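Local coordinates for cystathionine beta-lyase family protein, YNBB B.subtilis ortholog (Clostridium acetobutylicum, PDB 3HVY) that probably acts as a pyridoxal 5'-phosphate-dependent carbon-sulfur lyase of the methionine gamma-lyase family, with a suggested part in aluminium resistance, at residues E40-N45 / V300-V305; A308-R313 / H413-V418; T382-Q385 / I389-S392. One frame throughout, in Å; residues are numbered along the deposited sequence.

Contact 1 (E40-N45 / V300-V305). With EDO (1,2-ethanediol), chain Y.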
ATOM      1  N   GLU D  40     -19.535 -26.154  16.226  1.00 30.57           N
ATOM      2  CA  GLU D  40     -18.812 -27.437  16.044  1.00 30.83           C
ATOM      3  C   GLU D  40     -18.098 -27.491  14.708  1.00 31.30           C
ATOM      4  O   GLU D  40     -16.936 -27.884  14.620  1.00 29.28           O
ATOM      5  CB  GLU D  40     -19.784 -28.593  16.134  1.00 31.41           C
ATOM      6  CG  GLU D  40     -20.380 -28.732  17.544  1.00 38.07           C
ATOM      7  CD  GLU D  40     -21.501 -29.763  17.592  1.00 46.45           C
ATOM      8  OE1 GLU D  40     -21.723 -30.441  16.568  1.00 47.13           O
ATOM      9  OE2 GLU D  40     -22.161 -29.864  18.641  1.00 43.41           O
ATOM     10  N   ILE D  41     -18.818 -27.069  13.670  1.00 28.04           N
ATOM     11  CA  ILE D  41     -18.243 -26.955  12.351  1.00 27.46           C
ATOM     12  C   ILE D  41     -17.145 -25.881  12.316  1.00 30.33           C
ATOM     13  O   ILE D  41     -16.088 -26.098  11.727  1.00 31.86           O
ATOM     14  CB  ILE D  41     -19.349 -26.646  11.311  1.00 29.78           C
ATOM     15  CG1 ILE D  41     -20.243 -27.880  11.101  1.00 32.90           C
ATOM     16  CG2 ILE D  41     -18.739 -26.238   9.972  1.00 27.28           C
ATOM     17  CD1 ILE D  41     -21.374 -27.635  10.131  1.00 32.18           C
ATOM     18  N   ARG D  42     -17.370 -24.732  12.957  1.00 27.49           N
ATOM     19  CA  ARG D  42     -16.403 -23.660  12.953  1.00 27.67           C
ATOM     20  C   ARG D  42     -15.095 -24.097  13.575  1.00 28.56           C
ATOM     21  O   ARG D  42     -14.023 -23.730  13.114  1.00 26.17           O
ATOM     22  CB  ARG D  42     -16.958 -22.514  13.800  1.00 26.48           C
ATOM     23  CG  ARG D  42     -16.133 -21.325  13.801  1.00 27.48           C
ATOM     24  CD  ARG D  42     -16.780 -20.173  14.596  1.00 28.13           C
ATOM     25  NE  ARG D  42     -16.892 -20.581  15.989  1.00 29.23           N
ATOM     26  CZ  ARG D  42     -17.583 -19.950  16.929  1.00 29.15           C
ATOM     27  NH1 ARG D  42     -18.257 -18.875  16.652  1.00 36.78           N
ATOM     28  NH2 ARG D  42     -17.587 -20.424  18.165  1.00 34.64           N
ATOM     29  N   GLU D  43     -15.193 -24.844  14.670  1.00 28.56           N
ATOM     30  CA  GLU D  43     -14.028 -25.306  15.393  1.00 27.75           C
ATOM     31  C   GLU D  43     -13.157 -26.233  14.503  1.00 32.87           C
ATOM     32  O   GLU D  43     -11.914 -26.141  14.456  1.00 30.66           O
ATOM     33  CB  GLU D  43     -14.536 -26.051  16.608  1.00 29.11           C
ATOM     34  CG  GLU D  43     -13.466 -26.651  17.463  1.00 33.88           C
ATOM     35  CD  GLU D  43     -14.042 -27.409  18.653  1.00 38.53           C
ATOM     36  OE1 GLU D  43     -14.706 -28.472  18.451  1.00 37.61           O
ATOM     37  OE2 GLU D  43     -13.757 -26.964  19.788  1.00 43.63           O
ATOM     38  N   TYR D  44     -13.837 -27.141  13.815  1.00 30.55           N
ATOM     39  CA  TYR D  44     -13.190 -28.019  12.879  1.00 30.11           C
ATOM     40  C   TYR D  44     -12.455 -27.208  11.784  1.00 31.38           C
ATOM     41  O   TYR D  44     -11.282 -27.414  11.501  1.00 30.31           O
ATOM     42  CB  TYR D  44     -14.236 -28.920  12.232  1.00 29.23           C
ATOM     43  CG  TYR D  44     -13.582 -29.842  11.240  1.00 33.65           C
ATOM     44  CD1 TYR D  44     -12.819 -30.899  11.685  1.00 43.17           C
ATOM     45  CD2 TYR D  44     -13.703 -29.640   9.868  1.00 35.68           C
ATOM     46  CE1 TYR D  44     -12.196 -31.744  10.813  1.00 54.33           C
ATOM     47  CE2 TYR D  44     -13.078 -30.490   8.975  1.00 38.53           C
ATOM     48  CZ  TYR D  44     -12.321 -31.544   9.467  1.00 52.74           C
ATOM     49  OH  TYR D  44     -11.666 -32.434   8.660  1.00 52.68           O
ATOM     50  N   ASN D  45     -13.182 -26.298  11.155  1.00 30.57           N
ATOM     51  CA  ASN D  45     -12.624 -25.497  10.089  1.00 31.32           C
ATOM     52  C   ASN D  45     -11.517 -24.568  10.562  1.00 29.76           C
ATOM     53  O   ASN D  45     -10.550 -24.377   9.857  1.00 28.01           O
ATOM     54  CB  ASN D  45     -13.735 -24.746   9.370  1.00 29.51           C
ATOM     55  CG  ASN D  45     -14.554 -25.649   8.493  1.00 28.54           C
ATOM     56  OD1 ASN D  45     -14.063 -26.693   8.065  1.00 31.32           O
ATOM     57  ND2 ASN D  45     -15.785 -25.230   8.141  1.00 30.86           N
ATOM     58  N   VAL D 300     -15.504 -15.747  10.676  1.00 30.22           N
ATOM     59  CA  VAL D 300     -16.353 -14.748  10.070  1.00 32.30           C
ATOM     60  C   VAL D 300     -17.487 -15.360   9.241  1.00 31.12           C
ATOM     61  O   VAL D 300     -18.633 -14.880   9.296  1.00 28.05           O
ATOM     62  CB  VAL D 300     -15.518 -13.730   9.277  1.00 33.76           C
ATOM     63  CG1 VAL D 300     -16.431 -12.765   8.542  1.00 27.46           C
ATOM     64  CG2 VAL D 300     -14.607 -12.922  10.284  1.00 30.47           C
ATOM     65  N   THR D 301     -17.195 -16.460   8.548  1.00 28.26           N
ATOM     66  CA  THR D 301     -18.219 -17.170   7.761  1.00 26.40           C
ATOM     67  C   THR D 301     -19.364 -17.605   8.643  1.00 28.33           C
ATOM     68  O   THR D 301     -20.518 -17.362   8.295  1.00 27.51           O
ATOM     69  CB  THR D 301     -17.620 -18.370   6.985  1.00 26.82           C
ATOM     70  OG1 THR D 301     -16.661 -17.891   6.035  1.00 25.97           O
ATOM     71  CG2 THR D 301     -18.665 -19.261   6.314  1.00 22.98           C
ATOM     72  N   ILE D 302     -19.064 -18.098   9.854  1.00 25.37           N
ATOM     73  CA  ILE D 302     -20.072 -18.601  10.732  1.00 25.60           C
ATOM     74  C   ILE D 302     -20.816 -17.481  11.428  1.00 28.27           C
ATOM     75  O   ILE D 302     -21.977 -17.641  11.772  1.00 29.62           O
ATOM     76  CB  ILE D 302     -19.503 -19.669  11.682  1.00 26.05           C
ATOM     77  CG1 ILE D 302     -19.113 -20.921  10.857  1.00 34.56           C
ATOM     78  CG2 ILE D 302     -20.522 -20.085  12.864  1.00 25.42           C
ATOM     79  CD1 ILE D 302     -20.308 -21.673  10.226  1.00 30.97           C
ATOM     80  N   GLU D 303     -20.192 -16.325  11.591  1.00 28.84           N
ATOM     81  CA  GLU D 303     -20.943 -15.154  12.026  1.00 27.17           C
ATOM     82  C   GLU D 303     -22.049 -14.834  10.994  1.00 30.02           C
ATOM     83  O   GLU D 303     -23.183 -14.513  11.367  1.00 26.68           O
ATOM     84  CB  GLU D 303     -20.042 -13.940  12.183  1.00 27.52           C
ATOM     85  CG  GLU D 303     -18.990 -14.046  13.301  1.00 32.11           C
ATOM     86  CD  GLU D 303     -19.615 -14.251  14.672  1.00 33.98           C
ATOM     87  OE1 GLU D 303     -20.339 -13.349  15.140  1.00 34.32           O
ATOM     88  OE2 GLU D 303     -19.378 -15.321  15.296  1.00 37.87           O
ATOM     89  N   ALA D 304     -21.722 -14.950   9.714  1.00 29.00           N
ATOM     90  CA  ALA D 304     -22.688 -14.628   8.640  1.00 28.96           C
ATOM     91  C   ALA D 304     -23.771 -15.714   8.582  1.00 28.84           C
ATOM     92  O   ALA D 304     -24.939 -15.408   8.431  1.00 29.71           O
ATOM     93  CB  ALA D 304     -21.965 -14.466   7.322  1.00 25.82           C
ATOM     94  N   VAL D 305     -23.388 -16.974   8.767  1.00 29.60           N
ATOM     95  CA  VAL D 305     -24.338 -18.061   8.854  1.00 27.35           C
ATOM     96  C   VAL D 305     -25.319 -17.821   9.998  1.00 28.17           C
ATOM     97  O   VAL D 305     -26.529 -17.924   9.797  1.00 30.52           O
ATOM     98  CB  VAL D 305     -23.689 -19.450   8.955  1.00 29.62           C
ATOM     99  CG1 VAL D 305     -24.772 -20.561   9.081  1.00 29.65           C
ATOM    100  CG2 VAL D 305     -22.759 -19.776   7.726  1.00 26.82           C
TER
HETATM  101  C1  EDO Y 428     -21.516 -14.709  18.354  1.00 38.18           C
HETATM  102  O1  EDO Y 428     -21.150 -13.573  17.588  1.00 30.34           O
HETATM  103  C2  EDO Y 428     -21.616 -15.905  17.438  1.00 49.03           C
HETATM  104  O2  EDO Y 428     -20.394 -16.652  17.329  1.00 32.84           O
HETATM  105  O   HOH W   1     -18.283 -17.378  14.348  1.00 28.40           O

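Contact 2 (A308-R313 / H413-V418)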
ATOM      1  N   ALA D 308     -27.780 -15.282   9.070  1.00 26.70           N
ATOM      2  CA  ALA D 308     -28.768 -15.790   8.126  1.00 27.68           C
ATOM      3  C   ALA D 308     -29.904 -16.606   8.853  1.00 28.77           C
ATOM      4  O   ALA D 308     -31.099 -16.409   8.634  1.00 28.65           O
ATOM      5  CB  ALA D 308     -28.048 -16.688   7.064  1.00 23.62           C
ATOM      6  N   VAL D 309     -29.481 -17.488   9.748  1.00 30.25           N
ATOM      7  CA  VAL D 309     -30.353 -18.373  10.525  1.00 26.93           C
ATOM      8  C   VAL D 309     -31.229 -17.597  11.472  1.00 26.66           C
ATOM      9  O   VAL D 309     -32.400 -17.889  11.598  1.00 29.12           O
ATOM     10  CB  VAL D 309     -29.482 -19.467  11.253  1.00 29.11           C
ATOM     11  CG1 VAL D 309     -30.290 -20.230  12.322  1.00 26.23           C
ATOM     12  CG2 VAL D 309     -28.827 -20.466  10.213  1.00 26.95           C
ATOM     13  N   PHE D 310     -30.654 -16.612  12.171  1.00 30.31           N
ATOM     14  CA  PHE D 310     -31.439 -15.716  13.030  1.00 29.16           C
ATOM     15  C   PHE D 310     -32.426 -14.904  12.173  1.00 29.25           C
ATOM     16  O   PHE D 310     -33.608 -14.760  12.499  1.00 28.21           O
ATOM     17  CB  PHE D 310     -30.512 -14.756  13.777  1.00 26.03           C
ATOM     18  CG  PHE D 310     -31.234 -13.651  14.516  1.00 28.31           C
ATOM     19  CD1 PHE D 310     -31.923 -13.912  15.688  1.00 32.88           C
ATOM     20  CD2 PHE D 310     -31.287 -12.367  14.002  1.00 31.14           C
ATOM     21  CE1 PHE D 310     -32.595 -12.894  16.355  1.00 31.75           C
ATOM     22  CE2 PHE D 310     -31.990 -11.363  14.626  1.00 31.46           C
ATOM     23  CZ  PHE D 310     -32.642 -11.618  15.815  1.00 25.06           C
ATOM     24  N   CYS D 311     -31.967 -14.393  11.051  1.00 28.43           N
ATOM     25  CA  CYS D 311     -32.895 -13.675  10.157  1.00 27.63           C
ATOM     26  C   CYS D 311     -34.094 -14.569   9.733  1.00 29.35           C
ATOM     27  O   CYS D 311     -35.257 -14.152   9.777  1.00 27.56           O
ATOM     28  CB  CYS D 311     -32.131 -13.182   8.931  1.00 30.91           C
ATOM     29  SG  CYS D 311     -33.175 -12.320   7.726  1.00 32.48           S
ATOM     30  N   ALA D 312     -33.796 -15.774   9.240  1.00 26.20           N
ATOM     31  CA  ALA D 312     -34.786 -16.785   8.898  1.00 26.59           C
ATOM     32  C   ALA D 312     -35.852 -16.948  10.001  1.00 27.29           C
ATOM     33  O   ALA D 312     -37.034 -16.953   9.716  1.00 27.47           O
ATOM     34  CB  ALA D 312     -34.075 -18.190   8.635  1.00 26.02           C
ATOM     35  N   ARG D 313     -35.413 -17.152  11.248  1.00 28.23           N
ATOM     36  CA  ARG D 313     -36.367 -17.372  12.331  1.00 27.36           C
ATOM     37  C   ARG D 313     -37.161 -16.135  12.677  1.00 28.18           C
ATOM     38  O   ARG D 313     -38.388 -16.212  12.756  1.00 28.67           O
ATOM     39  CB  ARG D 313     -35.740 -17.928  13.598  1.00 29.76           C
ATOM     40  CG  ARG D 313     -36.769 -18.317  14.640  1.00 28.58           C
ATOM     41  CD  ARG D 313     -37.853 -19.225  14.073  1.00 22.80           C
ATOM     42  NE  ARG D 313     -38.626 -19.906  15.143  1.00 29.90           N
ATOM     43  CZ  ARG D 313     -39.674 -20.712  14.956  1.00 27.67           C
ATOM     44  NH1 ARG D 313     -40.163 -20.986  13.727  1.00 31.79           N
ATOM     45  NH2 ARG D 313     -40.298 -21.198  16.022  1.00 30.05           N
ATOM     46  N   HIS D 413     -23.707  -7.423  14.409  1.00 27.47           N
ATOM     47  CA  HIS D 413     -24.066  -6.517  13.334  1.00 28.71           C
ATOM     48  C   HIS D 413     -25.246  -7.028  12.517  1.00 27.09           C
ATOM     49  O   HIS D 413     -26.231  -6.324  12.346  1.00 29.21           O
ATOM     50  CB  HIS D 413     -22.867  -6.199  12.423  1.00 27.60           C
ATOM     51  CG  HIS D 413     -23.181  -5.165  11.393  1.00 31.86           C
ATOM     52  ND1 HIS D 413     -22.625  -5.178  10.131  1.00 28.44           N
ATOM     53  CD2 HIS D 413     -24.047  -4.118  11.417  1.00 33.15           C
ATOM     54  CE1 HIS D 413     -23.111  -4.157   9.436  1.00 31.69           C
ATOM     55  NE2 HIS D 413     -23.963  -3.490  10.200  1.00 30.27           N
ATOM     56  N   ALA D 414     -25.177  -8.270  12.082  1.00 27.21           N
ATOM     57  CA  ALA D 414     -26.269  -8.894  11.319  1.00 29.70           C
ATOM     58  C   ALA D 414     -27.607  -8.810  12.034  1.00 31.07           C
ATOM     59  O   ALA D 414     -28.652  -8.416  11.473  1.00 28.83           O
ATOM     60  CB  ALA D 414     -25.898 -10.360  11.025  1.00 29.18           C
ATOM     61  N   LYS D 415     -27.561  -9.177  13.306  1.00 29.77           N
ATOM     62  CA  LYS D 415     -28.756  -9.176  14.202  1.00 30.63           C
ATOM     63  C   LYS D 415     -29.316  -7.772  14.317  1.00 31.48           C
ATOM     64  O   LYS D 415     -30.500  -7.547  14.078  1.00 35.89           O
ATOM     65  CB  LYS D 415     -28.309  -9.797  15.555  1.00 32.07           C
ATOM     66  CG  LYS D 415     -29.082  -9.533  16.813  1.00 36.92           C
ATOM     67  CD  LYS D 415     -28.340 -10.238  17.978  1.00 40.84           C
ATOM     68  CE  LYS D 415     -27.509  -9.306  18.728  1.00 44.66           C
ATOM     69  NZ  LYS D 415     -26.864 -10.036  19.825  1.00 40.39           N
ATOM     70  N   LEU D 416     -28.462  -6.800  14.581  1.00 32.41           N
ATOM     71  CA  LEU D 416     -28.912  -5.405  14.724  1.00 32.11           C
ATOM     72  C   LEU D 416     -29.522  -4.893  13.419  1.00 30.24           C
ATOM     73  O   LEU D 416     -30.558  -4.223  13.410  1.00 30.83           O
ATOM     74  CB  LEU D 416     -27.733  -4.512  15.174  1.00 32.27           C
ATOM     75  CG  LEU D 416     -27.253  -4.761  16.644  1.00 39.77           C
ATOM     76  CD1 LEU D 416     -25.927  -4.067  17.029  1.00 45.31           C
ATOM     77  CD2 LEU D 416     -28.347  -4.363  17.615  1.00 40.77           C
ATOM     78  N   GLY D 417     -28.892  -5.257  12.321  1.00 31.71           N
ATOM     79  CA  GLY D 417     -29.377  -4.878  11.004  1.00 31.40           C
ATOM     80  C   GLY D 417     -30.759  -5.422  10.739  1.00 31.68           C
ATOM     81  O   GLY D 417     -31.627  -4.694  10.258  1.00 31.29           O
ATOM     82  N   VAL D 418     -30.986  -6.698  11.071  1.00 31.45           N
ATOM     83  CA  VAL D 418     -32.314  -7.274  10.863  1.00 31.39           C
ATOM     84  C   VAL D 418     -33.375  -6.594  11.724  1.00 30.34           C
ATOM     85  O   VAL D 418     -34.484  -6.349  11.248  1.00 31.35           O
ATOM     86  CB  VAL D 418     -32.284  -8.806  11.036  1.00 28.09           C
ATOM     87  CG1 VAL D 418     -33.727  -9.430  10.991  1.00 31.72           C
ATOM     88  CG2 VAL D 418     -31.348  -9.379   9.984  1.00 35.98           C
TER

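Contact 3 (T382-Q385 / I389-S392)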
ATOM      1  N   THR D 382     -20.461  -1.109   2.882  1.00 31.97           N
ATOM      2  CA  THR D 382     -19.391  -2.019   3.308  1.00 31.68           C
ATOM      3  C   THR D 382     -17.997  -1.353   3.208  1.00 30.58           C
ATOM      4  O   THR D 382     -17.818  -0.335   2.576  1.00 30.57           O
ATOM      5  CB  THR D 382     -19.499  -3.293   2.426  1.00 34.88           C
ATOM      6  OG1 THR D 382     -19.385  -2.930   1.052  1.00 33.05           O
ATOM      7  CG2 THR D 382     -20.897  -3.964   2.541  1.00 28.44           C
ATOM      8  N   PHE D 383     -17.014  -1.899   3.911  1.00 31.55           N
ATOM      9  CA  PHE D 383     -15.671  -1.367   3.924  1.00 30.34           C
ATOM     10  C   PHE D 383     -14.966  -1.676   2.623  1.00 30.19           C
ATOM     11  O   PHE D 383     -14.150  -0.855   2.138  1.00 32.89           O
ATOM     12  CB  PHE D 383     -14.864  -1.957   5.104  1.00 30.39           C
ATOM     13  CG  PHE D 383     -15.397  -1.552   6.425  1.00 27.25           C
ATOM     14  CD1 PHE D 383     -15.129  -0.295   6.924  1.00 32.56           C
ATOM     15  CD2 PHE D 383     -16.217  -2.414   7.159  1.00 27.93           C
ATOM     16  CE1 PHE D 383     -15.644   0.071   8.156  1.00 36.21           C
ATOM     17  CE2 PHE D 383     -16.711  -2.045   8.373  1.00 34.34           C
ATOM     18  CZ  PHE D 383     -16.439  -0.811   8.867  1.00 29.14           C
ATOM     19  N   VAL D 384     -15.300  -2.831   2.059  1.00 32.63           N
ATOM     20  CA  VAL D 384     -14.778  -3.274   0.757  1.00 31.60           C
ATOM     21  C   VAL D 384     -15.926  -3.270  -0.272  1.00 32.76           C
ATOM     22  O   VAL D 384     -17.020  -3.855  -0.079  1.00 31.65           O
ATOM     23  CB  VAL D 384     -14.035  -4.642   0.865  1.00 30.95           C
ATOM     24  CG1 VAL D 384     -13.594  -5.191  -0.513  1.00 32.65           C
ATOM     25  CG2 VAL D 384     -12.816  -4.531   1.799  1.00 30.90           C
ATOM     26  N   GLN D 385     -15.693  -2.557  -1.352  1.00 31.12           N
ATOM     27  CA  GLN D 385     -16.766  -2.304  -2.310  1.00 34.17           C
ATOM     28  C   GLN D 385     -17.198  -3.594  -2.940  1.00 36.68           C
ATOM     29  O   GLN D 385     -16.406  -4.270  -3.610  1.00 36.74           O
ATOM     30  CB  GLN D 385     -16.347  -1.307  -3.374  1.00 36.01           C
ATOM     31  CG  GLN D 385     -17.533  -0.831  -4.251  1.00 44.55           C
ATOM     32  CD  GLN D 385     -17.039  -0.259  -5.559  1.00 48.55           C
ATOM     33  OE1 GLN D 385     -16.308  -0.909  -6.268  1.00 46.26           O
ATOM     34  NE2 GLN D 385     -17.424   0.968  -5.868  1.00 53.24           N
ATOM     35  N   ILE D 389     -19.435 -10.771   2.167  1.00 31.73           N
ATOM     36  CA  ILE D 389     -19.331 -11.358   3.476  1.00 30.64           C
ATOM     37  C   ILE D 389     -19.706 -10.266   4.522  1.00 30.06           C
ATOM     38  O   ILE D 389     -19.926 -10.555   5.709  1.00 32.31           O
ATOM     39  CB  ILE D 389     -17.917 -11.943   3.697  1.00 32.94           C
ATOM     40  CG1 ILE D 389     -17.806 -12.772   4.976  1.00 33.86           C
ATOM     41  CG2 ILE D 389     -16.861 -10.809   3.648  1.00 29.68           C
ATOM     42  CD1 ILE D 389     -18.813 -13.916   5.091  1.00 32.11           C
ATOM     43  N   GLU D 390     -19.740  -9.018   4.098  1.00 28.25           N
ATOM     44  CA  GLU D 390     -20.224  -7.932   4.948  1.00 26.96           C
ATOM     45  C   GLU D 390     -21.717  -7.834   4.770  1.00 28.23           C
ATOM     46  O   GLU D 390     -22.233  -8.127   3.682  1.00 29.02           O
ATOM     47  CB  GLU D 390     -19.603  -6.590   4.592  1.00 31.01           C
ATOM     48  CG  GLU D 390     -18.128  -6.552   4.592  1.00 32.70           C
ATOM     49  CD  GLU D 390     -17.533  -5.151   4.459  1.00 38.96           C
ATOM     50  OE1 GLU D 390     -18.020  -4.177   5.141  1.00 34.69           O
ATOM     51  OE2 GLU D 390     -16.516  -5.042   3.698  1.00 33.28           O
ATOM     52  N   LEU D 391     -22.402  -7.348   5.798  1.00 29.71           N
ATOM     53  CA  LEU D 391     -23.847  -7.247   5.799  1.00 31.27           C
ATOM     54  C   LEU D 391     -24.308  -6.472   4.574  1.00 31.47           C
ATOM     55  O   LEU D 391     -23.939  -5.301   4.349  1.00 30.32           O
ATOM     56  CB  LEU D 391     -24.395  -6.588   7.075  1.00 30.82           C
ATOM     57  CG  LEU D 391     -25.922  -6.591   7.201  1.00 35.49           C
ATOM     58  CD1 LEU D 391     -26.485  -8.020   7.298  1.00 33.55           C
ATOM     59  CD2 LEU D 391     -26.409  -5.724   8.349  1.00 29.78           C
ATOM     60  N   SER D 392     -25.127  -7.138   3.796  1.00 29.68           N
ATOM     61  CA  SER D 392     -25.657  -6.550   2.539  1.00 30.26           C
ATOM     62  C   SER D 392     -26.943  -7.265   2.120  1.00 32.05           C
ATOM     63  O   SER D 392     -27.312  -8.274   2.689  1.00 32.14           O
ATOM     64  CB  SER D 392     -24.592  -6.711   1.468  1.00 31.10           C
ATOM     65  OG  SER D 392     -24.075  -8.063   1.434  1.00 37.83           O
TER

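Contact 1 (E40-N45 / V300-V305)
Arg42 and Ile302 face each other between helix 18-55 and helix 287-317, their CA atoms 6.6 Å apart at the closest backbone approach of 40-45 to 300-305. The arginine touches with its aliphatic shaft: Arg42 CB lies 4.0 Å from Ile302 CG1, and Arg42 CD packs against the branch point of the isoleucine, near both CB and CG2. No direct hydrogen bond forms between the two segments. Arg42 runs straight as far as CD and then turns at chi3 (64°), which carries the guanidinium past Ile302 toward Glu303. The carboxylate and guanidinium are nearly coplanar, 14° apart, but Arg42 NH1 and Glu303 OE2 stay 4.0 Å from one another, a long salt bridge. Two small molecules link the groups instead. A water accepts from Arg42 NH1 (2.7 Å) and donates to Glu303 OE2 (2.5 Å). A 1,2-ethanediol, probably from the crystallisation liquor, receives a weak bond from Arg42 NH1 through its O2, at 3.2 Å and 133°. Its two hydroxyls span the carboxylate, O2 donating to Glu303 OE2 and O1 to Glu303 OE1, each at 2.6 Å. Both charged groups are also held from beyond these helices: Arg42 NE forms a salt bridge with Asp412 of the second subunit, and Glu303 OE1 accepts from Phe411 N, at the start of helix 411-422 in the same chain. The long helix 18-55 lies along helix 287-317 with the second subunit against it, and Tyr38, one turn before Arg42, continues the packing onto Ile302 and Val305.

Contact 2 (A308-R313 / H413-V418)
Lys415 lies with the first part of its side chain against the ring of Phe310, its CB and CG both within van der Waals range of Phe310 CE2. The closest approach is at the backbone, Lys415 CA to Phe310 CE2, 3.9 Å. Beyond CG, the bend at chi3 (99°) turns the end of the chain away from 308-313. The ammonium group NZ finds Asp412, one helical turn earlier, in a salt bridge, and a second carboxylate, that of Glu43 of the second subunit, in another. Here helix 411-422, the last of the chain, runs beside the C-terminal half of helix 287-317; the short segments are 9.5 Å apart at their axes and cross at -25°, nearly parallel. In this fold type I family of pyridoxal phosphate enzymes, these helices cover the five-stranded antiparallel sheet of the C-terminal part. Val418 supplies the rest of the seam: its CB stands 4.4 Å from Phe310 CE2, and its CG2 meets Cys311 CB at 4.0 Å. With chi1 at 178°, the sulfur of Cys311 swings to the side of its own carbonyl carbon, where SG too is within van der Waals range of Val418 CG2. Leu405 of strand 402-406 touches both Cys311 and Val418 from the sheet, while Ala27 of helix 18-55 packs on Phe310.

Contact 3 (T382-Q385 / I389-S392)
Thr382 covers one face of the Glu390 carboxylate, two backbone amides meet its oxygens, and the Phe383 ring comes in beside OE1 from the opposite side of the plane. Thr382 CB lies over its face displaced toward OE1, 3.4 Å from Glu390 CD. The Phe383 ring, its plane 23° from that of the carboxylate, brings CD2 to 3.2 Å from Glu390 OE1 in an oblique approach. The amides follow one another in the chain: Phe383 N donates to Glu390 OE1 at 2.8 Å and Val384 N to Glu390 OE2 at 3.0 Å, with N-H...O angles of 163° and 156°. Each oxygen is met on its syn side, and both donors are displaced from the carboxylate plane to the face that Thr382 covers. Together the bonds fix the rotation of the buried carboxylate, and the two N-H groups would partly offset its negative charge. The glutamate thereby ties the two ends of the connection between the adjacent antiparallel strands 376-379 and 392-396 of the C-terminal sheet. Extended beyond CG, Glu390 reaches across the loop, and Thr382 CG2 lies against its CB at 3.6 Å. Thr382 OG1 in turn donates to Val384 O at 2.8 Å, from above the carbonyl plane, a bond that spans the turn carrying the two amides. The outer side of this bend belongs to the assembly: Phe383 packs on Phe63 of the second subunit, Val384 on Gly68 of the third.

Overall arrangement
All three contacts are buried; contacts 1 and 2 touch the second subunit, contact 3 the second and third. Contacts 1 and 2 share helix 287-317, contact 1 near its middle and contact 2 nearer its C-terminal end, where helix 18-55 also packs on it; contact 3 lies within the loop that contact 2 closes. Contact 2 is apolar across its seam, contact 1 adds a charged pair joined through a water and a bound ethanediol, and contact 3 rests on direct amide-to-carboxylate bonds in a loop without helix or strand hydrogen bonding between its two segments. Residues of 389-392 connect the set: Ile389 packs on Val300 and Ala304, Leu391 on His413, Ala414 and Gly417.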